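Local coordinates for peptidoglycan synthetase penicillin-binding protein 3 (PDB 4YE5) that is a penicillin-binding protein of the transpeptidase family, and probably cross-links peptidoglycan strands in the bacterial cell wall, at residues H303-P312 against S343-G351; H332-E340 against R558-W566. All blocks are in the same frame, centred on the assembly; numbering follows the deposited sequence.

Interaction 1: residues H303-P312 against S343-G351; sequences HKIDDKFTVP and SNVGMVIAG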
ATOM      1  N   HIS A 303      -8.054  27.448  26.004  1.00 30.98           N
ATOM      2  CA  HIS A 303      -8.400  28.683  25.316  1.00 35.27           C
ATOM      3  C   HIS A 303      -9.650  28.462  24.483  1.00 36.46           C
ATOM      4  O   HIS A 303     -10.063  27.317  24.267  1.00 31.44           O
ATOM      5  CB  HIS A 303      -7.236  29.166  24.432  1.00 33.77           C
ATOM      6  CG  HIS A 303      -6.160  29.878  25.197  1.00 34.82           C
ATOM      7  ND1 HIS A 303      -6.355  31.117  25.776  1.00 38.52           N
ATOM      8  CD2 HIS A 303      -4.893  29.517  25.505  1.00 35.48           C
ATOM      9  CE1 HIS A 303      -5.253  31.489  26.400  1.00 36.58           C
ATOM     10  NE2 HIS A 303      -4.345  30.538  26.247  1.00 39.04           N
ATOM     11  N   LYS A 304     -10.270  29.558  24.053  1.00 34.94           N
ATOM     12  CA  LYS A 304     -11.276  29.493  22.997  1.00 32.32           C
ATOM     13  C   LYS A 304     -10.635  29.939  21.691  1.00 27.90           C
ATOM     14  O   LYS A 304      -9.631  30.658  21.694  1.00 27.86           O
ATOM     15  CB  LYS A 304     -12.487  30.368  23.317  1.00 35.02           C
ATOM     16  CG  LYS A 304     -13.339  29.864  24.493  1.00 37.46           C
ATOM     17  CD  LYS A 304     -14.251  30.976  24.997  1.00 43.98           C
ATOM     18  CE  LYS A 304     -14.855  30.629  26.359  1.00 58.53           C
ATOM     19  NZ  LYS A 304     -15.391  29.234  26.386  1.00 64.47           N
ATOM     20  N   ILE A 305     -11.237  29.526  20.584  1.00 29.52           N
ATOM     21  CA  ILE A 305     -10.656  29.707  19.256  1.00 29.34           C
ATOM     22  C   ILE A 305     -10.518  31.193  18.909  1.00 28.37           C
ATOM     23  O   ILE A 305      -9.649  31.588  18.138  1.00 28.14           O
ATOM     24  CB  ILE A 305     -11.504  28.968  18.176  1.00 25.94           C
ATOM     25  CG1 ILE A 305     -10.782  28.948  16.830  1.00 24.48           C
ATOM     26  CG2 ILE A 305     -12.906  29.582  18.059  1.00 26.61           C
ATOM     27  CD1 ILE A 305      -9.447  28.295  16.901  1.00 21.68           C
ATOM     28  N   ASP A 306     -11.367  32.028  19.491  1.00 30.17           N
ATOM     29  CA  ASP A 306     -11.287  33.452  19.202  1.00 33.76           C
ATOM     30  C   ASP A 306     -10.610  34.282  20.303  1.00 35.00           C
ATOM     31  O   ASP A 306     -10.744  35.500  20.314  1.00 36.17           O
ATOM     32  CB  ASP A 306     -12.665  34.019  18.843  1.00 34.05           C
ATOM     33  CG  ASP A 306     -13.678  33.844  19.962  1.00 43.71           C
ATOM     34  OD1 ASP A 306     -13.376  33.141  20.956  1.00 43.40           O
ATOM     35  OD2 ASP A 306     -14.785  34.405  19.834  1.00 45.76           O
ATOM     36  N   ASP A 307      -9.877  33.626  21.209  1.00 33.64           N
ATOM     37  CA  ASP A 307      -9.128  34.341  22.256  1.00 37.57           C
ATOM     38  C   ASP A 307      -8.082  35.254  21.635  1.00 35.95           C
ATOM     39  O   ASP A 307      -7.443  34.886  20.659  1.00 29.34           O
ATOM     40  CB  ASP A 307      -8.438  33.369  23.216  1.00 32.72           C
ATOM     41  CG  ASP A 307      -9.376  32.844  24.301  1.00 36.25           C
ATOM     42  OD1 ASP A 307     -10.473  33.413  24.470  1.00 38.55           O
ATOM     43  OD2 ASP A 307      -9.007  31.871  24.991  1.00 34.84           O
ATOM     44  N   LYS A 308      -7.897  36.433  22.215  1.00 33.76           N
ATOM     45  CA  LYS A 308      -7.028  37.448  21.635  1.00 37.47           C
ATOM     46  C   LYS A 308      -5.648  37.432  22.274  1.00 39.27           C
ATOM     47  O   LYS A 308      -5.518  37.411  23.499  1.00 37.72           O
ATOM     48  CB  LYS A 308      -7.643  38.836  21.819  1.00 40.07           C
ATOM     49  CG  LYS A 308      -9.016  39.018  21.186  1.00 37.56           C
ATOM     50  CD  LYS A 308      -9.559  40.417  21.498  1.00 43.88           C
ATOM     51  CE  LYS A 308     -10.886  40.672  20.805  1.00 52.28           C
ATOM     52  NZ  LYS A 308     -11.937  39.690  21.211  1.00 56.91           N
ATOM     53  N   PHE A 309      -4.619  37.461  21.436  1.00 31.19           N
ATOM     54  CA  PHE A 309      -3.247  37.496  21.920  1.00 31.61           C
ATOM     55  C   PHE A 309      -2.474  38.665  21.312  1.00 43.25           C
ATOM     56  O   PHE A 309      -2.769  39.125  20.202  1.00 38.62           O
ATOM     57  CB  PHE A 309      -2.514  36.183  21.587  1.00 29.94           C
ATOM     58  CG  PHE A 309      -3.124  34.950  22.222  1.00 32.19           C
ATOM     59  CD1 PHE A 309      -4.171  34.277  21.602  1.00 28.61           C
ATOM     60  CD2 PHE A 309      -2.627  34.450  23.423  1.00 37.46           C
ATOM     61  CE1 PHE A 309      -4.726  33.131  22.178  1.00 27.78           C
ATOM     62  CE2 PHE A 309      -3.168  33.299  24.003  1.00 37.52           C
ATOM     63  CZ  PHE A 309      -4.219  32.638  23.377  1.00 32.02           C
ATOM     64  N   THR A 310      -1.479  39.135  22.059  1.00 39.46           N
ATOM     65  CA  THR A 310      -0.446  40.001  21.513  1.00 38.46           C
ATOM     66  C   THR A 310       0.800  39.156  21.328  1.00 38.39           C
ATOM     67  O   THR A 310       1.372  38.651  22.293  1.00 41.40           O
ATOM     68  CB  THR A 310      -0.131  41.169  22.463  1.00 41.41           C
ATOM     69  OG1 THR A 310      -1.324  41.932  22.676  1.00 37.62           O
ATOM     70  CG2 THR A 310       0.947  42.073  21.863  1.00 43.41           C
ATOM     71  N   VAL A 311       1.216  38.989  20.084  1.00 34.86           N
ATOM     72  CA  VAL A 311       2.258  38.027  19.767  1.00 36.11           C
ATOM     73  C   VAL A 311       3.480  38.759  19.237  1.00 37.37           C
ATOM     74  O   VAL A 311       3.476  39.223  18.102  1.00 37.22           O
ATOM     75  CB  VAL A 311       1.757  36.988  18.719  1.00 33.78           C
ATOM     76  CG1 VAL A 311       2.745  35.845  18.572  1.00 28.98           C
ATOM     77  CG2 VAL A 311       0.399  36.448  19.122  1.00 29.23           C
ATOM     78  N   PRO A 312       4.523  38.877  20.069  1.00 42.87           N
ATOM     79  CA  PRO A 312       5.769  39.550  19.683  1.00 47.54           C
ATOM     80  C   PRO A 312       6.550  38.622  18.777  1.00 47.77           C
ATOM     81  O   PRO A 312       6.134  37.471  18.623  1.00 44.33           O
ATOM     82  CB  PRO A 312       6.487  39.742  21.024  1.00 50.61           C
ATOM     83  CG  PRO A 312       6.027  38.597  21.852  1.00 50.25           C
ATOM     84  CD  PRO A 312       4.602  38.289  21.418  1.00 42.44           C
ATOM     85  N   SER A 343       2.483  30.833  13.717  1.00 23.56           N
ATOM     86  CA  SER A 343       3.317  31.458  14.740  1.00 21.90           C
ATOM     87  C   SER A 343       3.696  30.503  15.867  1.00 24.15           C
ATOM     88  O   SER A 343       2.881  30.206  16.755  1.00 23.67           O
ATOM     89  CB  SER A 343       2.632  32.690  15.308  1.00 22.29           C
ATOM     90  OG  SER A 343       3.357  33.216  16.414  1.00 24.54           O
ATOM     91  N   ASN A 344       4.942  30.043  15.821  1.00 22.86           N
ATOM     92  CA  ASN A 344       5.544  29.274  16.906  1.00 28.85           C
ATOM     93  C   ASN A 344       5.435  30.025  18.210  1.00 23.37           C
ATOM     94  O   ASN A 344       5.125  29.452  19.255  1.00 34.20           O
ATOM     95  CB  ASN A 344       7.027  29.022  16.622  1.00 24.14           C
ATOM     96  CG  ASN A 344       7.249  28.295  15.322  1.00 29.42           C
ATOM     97  OD1 ASN A 344       6.366  27.593  14.838  1.00 26.03           O
ATOM     98  ND2 ASN A 344       8.434  28.461  14.743  1.00 32.01           N
ATOM     99  N   VAL A 345       5.706  31.322  18.144  1.00 24.97           N
ATOM    100  CA  VAL A 345       5.722  32.151  19.337  1.00 26.12           C
ATOM    101  C   VAL A 345       4.313  32.178  19.939  1.00 35.70           C
ATOM    102  O   VAL A 345       4.141  31.956  21.131  1.00 27.00           O
ATOM    103  CB  VAL A 345       6.238  33.577  19.043  1.00 29.95           C
ATOM    104  CG1 VAL A 345       6.016  34.487  20.254  1.00 29.84           C
ATOM    105  CG2 VAL A 345       7.732  33.542  18.651  1.00 27.73           C
ATOM    106  N   GLY A 346       3.306  32.407  19.102  1.00 30.08           N
ATOM    107  CA  GLY A 346       1.926  32.348  19.559  1.00 30.00           C
ATOM    108  C   GLY A 346       1.558  31.026  20.224  1.00 26.16           C
ATOM    109  O   GLY A 346       0.844  31.010  21.229  1.00 30.52           O
HETATM  110  N   MSE A 347       2.052  29.921  19.676  1.00 23.44           N
HETATM  111  CA  MSE A 347       1.754  28.601  20.228  1.00 22.99           C
HETATM  112  C   MSE A 347       2.371  28.439  21.613  1.00 28.28           C
HETATM  113  O   MSE A 347       1.760  27.885  22.522  1.00 29.29           O
HETATM  114  CB  MSE A 347       2.261  27.484  19.308  1.00 21.59           C
HETATM  115  CG  MSE A 347       1.496  27.324  17.995  1.00 20.20           C
HETATM  116 SE   MSE A 347      -0.387  26.914  18.272  0.62 25.50          SE
HETATM  117  CE  MSE A 347      -0.301  25.041  18.808  1.00 19.42           C
ATOM    118  N   VAL A 348       3.599  28.912  21.766  1.00 25.21           N
ATOM    119  CA  VAL A 348       4.256  28.879  23.076  1.00 29.03           C
ATOM    120  C   VAL A 348       3.492  29.693  24.110  1.00 31.42           C
ATOM    121  O   VAL A 348       3.274  29.238  25.234  1.00 29.74           O
ATOM    122  CB  VAL A 348       5.705  29.373  22.977  1.00 30.40           C
ATOM    123  CG1 VAL A 348       6.288  29.670  24.375  1.00 32.69           C
ATOM    124  CG2 VAL A 348       6.536  28.350  22.196  1.00 32.64           C
ATOM    125  N   ILE A 349       3.081  30.895  23.729  1.00 28.49           N
ATOM    126  CA  ILE A 349       2.291  31.723  24.628  1.00 33.11           C
ATOM    127  C   ILE A 349       0.942  31.073  24.948  1.00 33.67           C
ATOM    128  O   ILE A 349       0.578  30.937  26.114  1.00 36.53           O
ATOM    129  CB  ILE A 349       2.067  33.136  24.055  1.00 31.83           C
ATOM    130  CG1 ILE A 349       3.412  33.855  23.926  1.00 36.30           C
ATOM    131  CG2 ILE A 349       1.111  33.930  24.966  1.00 31.79           C
ATOM    132  CD1 ILE A 349       3.342  35.219  23.282  1.00 37.52           C
ATOM    133  N   ALA A 350       0.215  30.654  23.914  1.00 28.28           N
ATOM    134  CA  ALA A 350      -1.101  30.045  24.105  1.00 27.99           C
ATOM    135  C   ALA A 350      -1.039  28.768  24.941  1.00 32.86           C
ATOM    136  O   ALA A 350      -1.944  28.485  25.713  1.00 33.63           O
ATOM    137  CB  ALA A 350      -1.759  29.745  22.748  1.00 25.69           C
ATOM    138  N   GLY A 351       0.029  27.996  24.780  1.00 32.78           N
ATOM    139  CA  GLY A 351       0.107  26.686  25.403  1.00 29.17           C
ATOM    140  C   GLY A 351       0.632  26.713  26.823  1.00 33.64           C
ATOM    141  O   GLY A 351       0.887  25.660  27.408  1.00 32.51           O
TER
HETATM  142  O   HOH W   1      -2.037  31.480  27.208  1.00 33.13           O
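In the transpeptidase domain, Phe309 and Val311 of strand 308-311, and Pro312 just after it, pack on Val345, Ile349 and Ala350 of helix 344-350. The start of this helix probably carries the SxN motif of penicillin-binding proteins: the side chain of Asn344 is hydrogen-bonded to Lys290, the probable lysine of the SxxK motif. Strand and helix axes approach to 8.8 Å at 125°. Val311 covers the helix start. With Val311 CG1 anti to the backbone N (chi1 -170°), that methyl points at the first turn, 3.5 Å from Gly346 N and next to Ser343 OG. That hydroxyl is the N-cap: Gly346 N donates to Ser343 OG over 2.8 Å. Ser343 OG is also hydrogen-bonded to Asp324, its strongest polar partner. Pro312 CD meets the end of the Ile349 side chain, CD1, at 3.8 Å. Phe309 CD2 runs alongside Ile349 CG2, the two side chains pointing opposite ways, and Phe309 CZ comes 3.8 Å from Ala350 CB. The same CZ sits over the centre of one face of the His303 ring, while the ring edge meets Ala350 O, His303 CD2 lying 3.1 Å from it. Asp307 helps to fix the turn of the imidazole. Its OD2 accepts from His303 ND1, in the ring plane, and from Lys304 N on the opposite face of the carboxylate. Water 1 lies 2.7 Å from His303 NE2 and donates to Ile349 O over 2.9 Å.

Interaction 2: residues H332-E340 against R558-W566; sequences HWTLAGILE and RTDAIPVNW
The imidazole of His332 and the indole of Trp566 form an offset stack. The His332 ring lies over the six-membered ring of Trp566, with centroids 3.8 Å apart and planes only 2° from parallel. His332 CB makes a CH-pi contact with the five-membered ring of the same indole, 3.6 Å from its centroid. Trp333 C is at the indole edge, and Trp566 O is at the edge of the imidazole. Trp566 is the last residue of the chain. Its CG sits between its backbone N and carbonyl carbon (chi1 57°), which turns the indole over His332, and its NE1 is held by Phe309 O.

Next to the stack, the C-terminal tail makes a single beta bridge, Trp333 with Asn565, to strand 331-334 of the transpeptidase domain. Trp566 N donates to His332 O over 3.1 Å, and Thr334 N donates to Val564 O over 3.1 Å. Thr334 is also the N-cap of helix 335-340. Its OG1 donates to Pro563 O at 2.6 Å, tilted 21° from the carbonyl plane, and accepts from Gly337 N at 3.2 Å. One hydroxyl thus ties the tail to the helix start. Gly337 CA comes 3.3 Å from Val564 O as a CA-H...O contact. The Glu340 side chain runs across that of Val564, its OE1 against CB and CG1 of the valine. Glu340 OE2 is taken by His471. Water 2 donates to Glu340 OE1 at 2.7 Å and also to Val564 O.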
ATOM      1  N   HIS A 332      -1.585  41.488  16.694  1.00 35.47           N
ATOM      2  CA  HIS A 332      -2.877  41.304  17.347  1.00 37.94           C
ATOM      3  C   HIS A 332      -3.618  40.148  16.684  1.00 37.94           C
ATOM      4  O   HIS A 332      -4.495  40.361  15.846  1.00 36.05           O
ATOM      5  CB  HIS A 332      -3.725  42.571  17.229  1.00 42.71           C
ATOM      6  CG  HIS A 332      -3.268  43.698  18.103  1.00 51.61           C
ATOM      7  ND1 HIS A 332      -3.978  44.872  18.238  1.00 53.21           N
ATOM      8  CD2 HIS A 332      -2.171  43.832  18.891  1.00 56.37           C
ATOM      9  CE1 HIS A 332      -3.343  45.680  19.066  1.00 51.76           C
ATOM     10  NE2 HIS A 332      -2.242  45.073  19.476  1.00 54.40           N
ATOM     11  N   TRP A 333      -3.260  38.928  17.064  1.00 33.57           N
ATOM     12  CA  TRP A 333      -3.839  37.728  16.475  1.00 29.24           C
ATOM     13  C   TRP A 333      -4.735  36.997  17.460  1.00 30.51           C
ATOM     14  O   TRP A 333      -4.452  36.972  18.660  1.00 28.29           O
ATOM     15  CB  TRP A 333      -2.729  36.787  16.016  1.00 27.67           C
ATOM     16  CG  TRP A 333      -1.933  37.302  14.835  1.00 32.25           C
ATOM     17  CD1 TRP A 333      -2.364  38.160  13.868  1.00 32.05           C
ATOM     18  CD2 TRP A 333      -0.569  36.985  14.510  1.00 28.24           C
ATOM     19  NE1 TRP A 333      -1.356  38.397  12.958  1.00 28.26           N
ATOM     20  CE2 TRP A 333      -0.244  37.690  13.332  1.00 26.31           C
ATOM     21  CE3 TRP A 333       0.405  36.171  15.101  1.00 29.69           C
ATOM     22  CZ2 TRP A 333       1.019  37.616  12.731  1.00 25.21           C
ATOM     23  CZ3 TRP A 333       1.665  36.092  14.498  1.00 30.55           C
ATOM     24  CH2 TRP A 333       1.952  36.810  13.323  1.00 30.32           C
ATOM     25  N   THR A 334      -5.812  36.405  16.957  1.00 26.64           N
ATOM     26  CA  THR A 334      -6.584  35.460  17.756  1.00 26.90           C
ATOM     27  C   THR A 334      -5.899  34.103  17.729  1.00 29.89           C
ATOM     28  O   THR A 334      -4.899  33.920  17.037  1.00 25.64           O
ATOM     29  CB  THR A 334      -7.984  35.276  17.200  1.00 26.25           C
ATOM     30  OG1 THR A 334      -7.887  34.737  15.876  1.00 26.75           O
ATOM     31  CG2 THR A 334      -8.748  36.627  17.201  1.00 27.84           C
ATOM     32  N   LEU A 335      -6.433  33.140  18.479  1.00 29.44           N
ATOM     33  CA  LEU A 335      -5.847  31.806  18.464  1.00 25.85           C
ATOM     34  C   LEU A 335      -5.905  31.224  17.047  1.00 27.72           C
ATOM     35  O   LEU A 335      -4.945  30.612  16.589  1.00 23.13           O
ATOM     36  CB  LEU A 335      -6.553  30.873  19.446  1.00 23.84           C
ATOM     37  CG  LEU A 335      -5.858  29.523  19.661  1.00 26.70           C
ATOM     38  CD1 LEU A 335      -4.486  29.736  20.282  1.00 31.53           C
ATOM     39  CD2 LEU A 335      -6.712  28.615  20.533  1.00 29.29           C
ATOM     40  N   ALA A 336      -7.024  31.442  16.355  1.00 23.52           N
ATOM     41  CA  ALA A 336      -7.142  31.028  14.960  1.00 24.05           C
ATOM     42  C   ALA A 336      -6.047  31.674  14.094  1.00 20.59           C
ATOM     43  O   ALA A 336      -5.455  31.019  13.231  1.00 23.46           O
ATOM     44  CB  ALA A 336      -8.533  31.362  14.417  1.00 21.27           C
ATOM     45  N   GLY A 337      -5.761  32.948  14.341  1.00 21.72           N
ATOM     46  CA  GLY A 337      -4.717  33.648  13.596  1.00 23.59           C
ATOM     47  C   GLY A 337      -3.313  33.120  13.857  1.00 22.59           C
ATOM     48  O   GLY A 337      -2.461  33.131  12.970  1.00 25.15           O
ATOM     49  N   ILE A 338      -3.057  32.665  15.083  1.00 23.36           N
ATOM     50  CA  ILE A 338      -1.771  32.027  15.388  1.00 22.95           C
ATOM     51  C   ILE A 338      -1.557  30.795  14.488  1.00 24.85           C
ATOM     52  O   ILE A 338      -0.437  30.540  14.001  1.00 19.97           O
ATOM     53  CB  ILE A 338      -1.656  31.671  16.900  1.00 21.98           C
ATOM     54  CG1 ILE A 338      -1.356  32.950  17.705  1.00 27.82           C
ATOM     55  CG2 ILE A 338      -0.576  30.602  17.139  1.00 24.01           C
ATOM     56  CD1 ILE A 338      -1.707  32.876  19.192  1.00 24.77           C
ATOM     57  N   LEU A 339      -2.632  30.044  14.256  1.00 24.00           N
ATOM     58  CA  LEU A 339      -2.588  28.902  13.343  1.00 24.68           C
ATOM     59  C   LEU A 339      -2.333  29.386  11.908  1.00 23.25           C
ATOM     60  O   LEU A 339      -1.423  28.914  11.219  1.00 20.91           O
ATOM     61  CB  LEU A 339      -3.913  28.107  13.367  1.00 17.27           C
ATOM     62  CG  LEU A 339      -3.879  26.874  12.446  1.00 17.52           C
ATOM     63  CD1 LEU A 339      -2.855  25.813  12.956  1.00 21.74           C
ATOM     64  CD2 LEU A 339      -5.265  26.241  12.167  1.00 15.78           C
ATOM     65  N   GLU A 340      -3.162  30.328  11.472  1.00 18.90           N
ATOM     66  CA  GLU A 340      -3.105  30.858  10.116  1.00 23.93           C
ATOM     67  C   GLU A 340      -1.729  31.457   9.781  1.00 25.64           C
ATOM     68  O   GLU A 340      -1.222  31.328   8.655  1.00 20.47           O
ATOM     69  CB  GLU A 340      -4.181  31.932   9.948  1.00 24.96           C
ATOM     70  CG  GLU A 340      -4.155  32.599   8.602  1.00 26.26           C
ATOM     71  CD  GLU A 340      -4.322  34.102   8.694  1.00 34.29           C
ATOM     72  OE1 GLU A 340      -4.377  34.638   9.829  1.00 30.19           O
ATOM     73  OE2 GLU A 340      -4.393  34.743   7.625  1.00 32.54           O
ATOM     74  N   ARG A 558     -18.748  31.061   2.068  1.00 30.18           N
ATOM     75  CA  ARG A 558     -18.340  31.056   3.470  1.00 28.33           C
ATOM     76  C   ARG A 558     -19.006  32.208   4.247  1.00 35.29           C
ATOM     77  O   ARG A 558     -18.848  33.371   3.886  1.00 35.77           O
ATOM     78  CB  ARG A 558     -16.812  31.166   3.562  1.00 25.66           C
ATOM     79  CG  ARG A 558     -16.261  30.922   4.963  1.00 28.11           C
ATOM     80  CD  ARG A 558     -14.732  31.098   5.033  1.00 31.95           C
ATOM     81  NE  ARG A 558     -14.248  30.666   6.339  1.00 21.61           N
ATOM     82  CZ  ARG A 558     -13.088  31.015   6.879  1.00 28.27           C
ATOM     83  NH1 ARG A 558     -12.250  31.811   6.222  1.00 21.86           N
ATOM     84  NH2 ARG A 558     -12.770  30.564   8.086  1.00 29.91           N
ATOM     85  N   THR A 559     -19.740  31.894   5.315  1.00 37.51           N
ATOM     86  CA  THR A 559     -20.433  32.940   6.067  1.00 41.87           C
ATOM     87  C   THR A 559     -20.094  32.985   7.549  1.00 38.80           C
ATOM     88  O   THR A 559     -20.623  33.817   8.270  1.00 42.51           O
ATOM     89  CB  THR A 559     -21.973  32.806   5.971  1.00 45.07           C
ATOM     90  OG1 THR A 559     -22.381  31.542   6.512  1.00 44.64           O
ATOM     91  CG2 THR A 559     -22.455  32.945   4.519  1.00 41.83           C
ATOM     92  N   ASP A 560     -19.246  32.086   8.022  1.00 33.55           N
ATOM     93  CA  ASP A 560     -19.037  31.994   9.466  1.00 38.24           C
ATOM     94  C   ASP A 560     -17.566  32.053   9.900  1.00 34.21           C
ATOM     95  O   ASP A 560     -17.195  31.441  10.903  1.00 26.52           O
ATOM     96  CB  ASP A 560     -19.696  30.719  10.010  1.00 42.09           C
ATOM     97  CG  ASP A 560     -19.090  29.438   9.425  1.00 47.64           C
ATOM     98  OD1 ASP A 560     -18.287  29.513   8.460  1.00 40.13           O
ATOM     99  OD2 ASP A 560     -19.439  28.345   9.930  1.00 48.99           O
ATOM    100  N   ALA A 561     -16.739  32.787   9.162  1.00 31.56           N
ATOM    101  CA  ALA A 561     -15.301  32.788   9.437  1.00 34.65           C
ATOM    102  C   ALA A 561     -15.014  33.240  10.864  1.00 35.16           C
ATOM    103  O   ALA A 561     -15.544  34.239  11.310  1.00 30.79           O
ATOM    104  CB  ALA A 561     -14.555  33.686   8.439  1.00 32.00           C
ATOM    105  N   ILE A 562     -14.186  32.499  11.584  1.00 28.29           N
ATOM    106  CA  ILE A 562     -13.772  32.942  12.904  1.00 29.51           C
ATOM    107  C   ILE A 562     -12.631  33.931  12.688  1.00 33.17           C
ATOM    108  O   ILE A 562     -11.722  33.654  11.920  1.00 26.05           O
ATOM    109  CB  ILE A 562     -13.347  31.747  13.787  1.00 28.07           C
ATOM    110  CG1 ILE A 562     -14.567  30.859  14.081  1.00 35.49           C
ATOM    111  CG2 ILE A 562     -12.718  32.224  15.101  1.00 24.35           C
ATOM    112  CD1 ILE A 562     -14.216  29.465  14.563  1.00 32.21           C
ATOM    113  N   PRO A 563     -12.705  35.112  13.327  1.00 33.66           N
ATOM    114  CA  PRO A 563     -11.683  36.149  13.115  1.00 30.08           C
ATOM    115  C   PRO A 563     -10.267  35.682  13.436  1.00 31.34           C
ATOM    116  O   PRO A 563     -10.040  34.958  14.417  1.00 24.98           O
ATOM    117  CB  PRO A 563     -12.117  37.290  14.065  1.00 36.30           C
ATOM    118  CG  PRO A 563     -13.174  36.684  14.967  1.00 40.53           C
ATOM    119  CD  PRO A 563     -13.814  35.587  14.172  1.00 37.99           C
ATOM    120  N   VAL A 564      -9.322  36.097  12.600  1.00 24.86           N
ATOM    121  CA  VAL A 564      -7.917  35.719  12.772  1.00 24.68           C
ATOM    122  C   VAL A 564      -7.109  36.842  13.433  1.00 26.66           C
ATOM    123  O   VAL A 564      -5.958  36.657  13.845  1.00 26.76           O
ATOM    124  CB  VAL A 564      -7.279  35.357  11.416  1.00 30.26           C
ATOM    125  CG1 VAL A 564      -7.673  33.943  11.005  1.00 25.62           C
ATOM    126  CG2 VAL A 564      -7.700  36.389  10.331  1.00 26.81           C
ATOM    127  N   ASN A 565      -7.704  38.020  13.517  1.00 28.52           N
ATOM    128  CA  ASN A 565      -7.064  39.114  14.246  1.00 33.03           C
ATOM    129  C   ASN A 565      -8.071  39.914  15.050  1.00 34.09           C
ATOM    130  O   ASN A 565      -9.267  39.623  15.019  1.00 33.97           O
ATOM    131  CB  ASN A 565      -6.272  40.020  13.300  1.00 38.98           C
ATOM    132  CG  ASN A 565      -7.049  40.383  12.052  1.00 47.03           C
ATOM    133  OD1 ASN A 565      -8.206  40.794  12.131  1.00 49.12           O
ATOM    134  ND2 ASN A 565      -6.422  40.218  10.888  1.00 42.10           N
ATOM    135  N   TRP A 566      -7.580  40.908  15.785  1.00 33.32           N
ATOM    136  CA  TRP A 566      -8.448  41.792  16.545  1.00 38.80           C
ATOM    137  C   TRP A 566      -7.827  43.186  16.544  1.00 44.60           C
ATOM    138  O   TRP A 566      -6.686  43.354  16.093  1.00 41.35           O
ATOM    139  CB  TRP A 566      -8.617  41.273  17.974  1.00 33.62           C
ATOM    140  CG  TRP A 566      -7.317  41.103  18.698  1.00 38.10           C
ATOM    141  CD1 TRP A 566      -6.468  40.026  18.635  1.00 38.01           C
ATOM    142  CD2 TRP A 566      -6.702  42.044  19.586  1.00 42.60           C
ATOM    143  NE1 TRP A 566      -5.369  40.241  19.435  1.00 37.72           N
ATOM    144  CE2 TRP A 566      -5.491  41.471  20.031  1.00 42.42           C
ATOM    145  CE3 TRP A 566      -7.060  43.316  20.054  1.00 47.10           C
ATOM    146  CZ2 TRP A 566      -4.638  42.130  20.919  1.00 44.60           C
ATOM    147  CZ3 TRP A 566      -6.212  43.964  20.930  1.00 49.15           C
ATOM    148  CH2 TRP A 566      -5.017  43.370  21.355  1.00 49.65           C
ATOM    149  OXT TRP A 566      -8.449  44.158  16.978  1.00 44.26           O
TER
HETATM  150  O   HOH W   2      -3.966  36.932  11.264  1.00 42.20           O

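In the fold
Both interactions use the two-stranded sheet of 308-311 and 331-334. Interaction 1 packs the first strand on helix 344-350, and interaction 2 joins the C-terminal tail to the second strand by a single bridge and packs it on helix 335-340. These two helices follow each other in the chain. Interaction 1 is mostly buried, and its direct contacts are mainly apolar, with a water at one end. Interaction 2 is partly exposed and relies on backbone bonds, a threonine hydroxyl and an aromatic stack. Phe309 joins the two: its backbone N and O bond to residues of interaction 2, while its ring belongs to interaction 1.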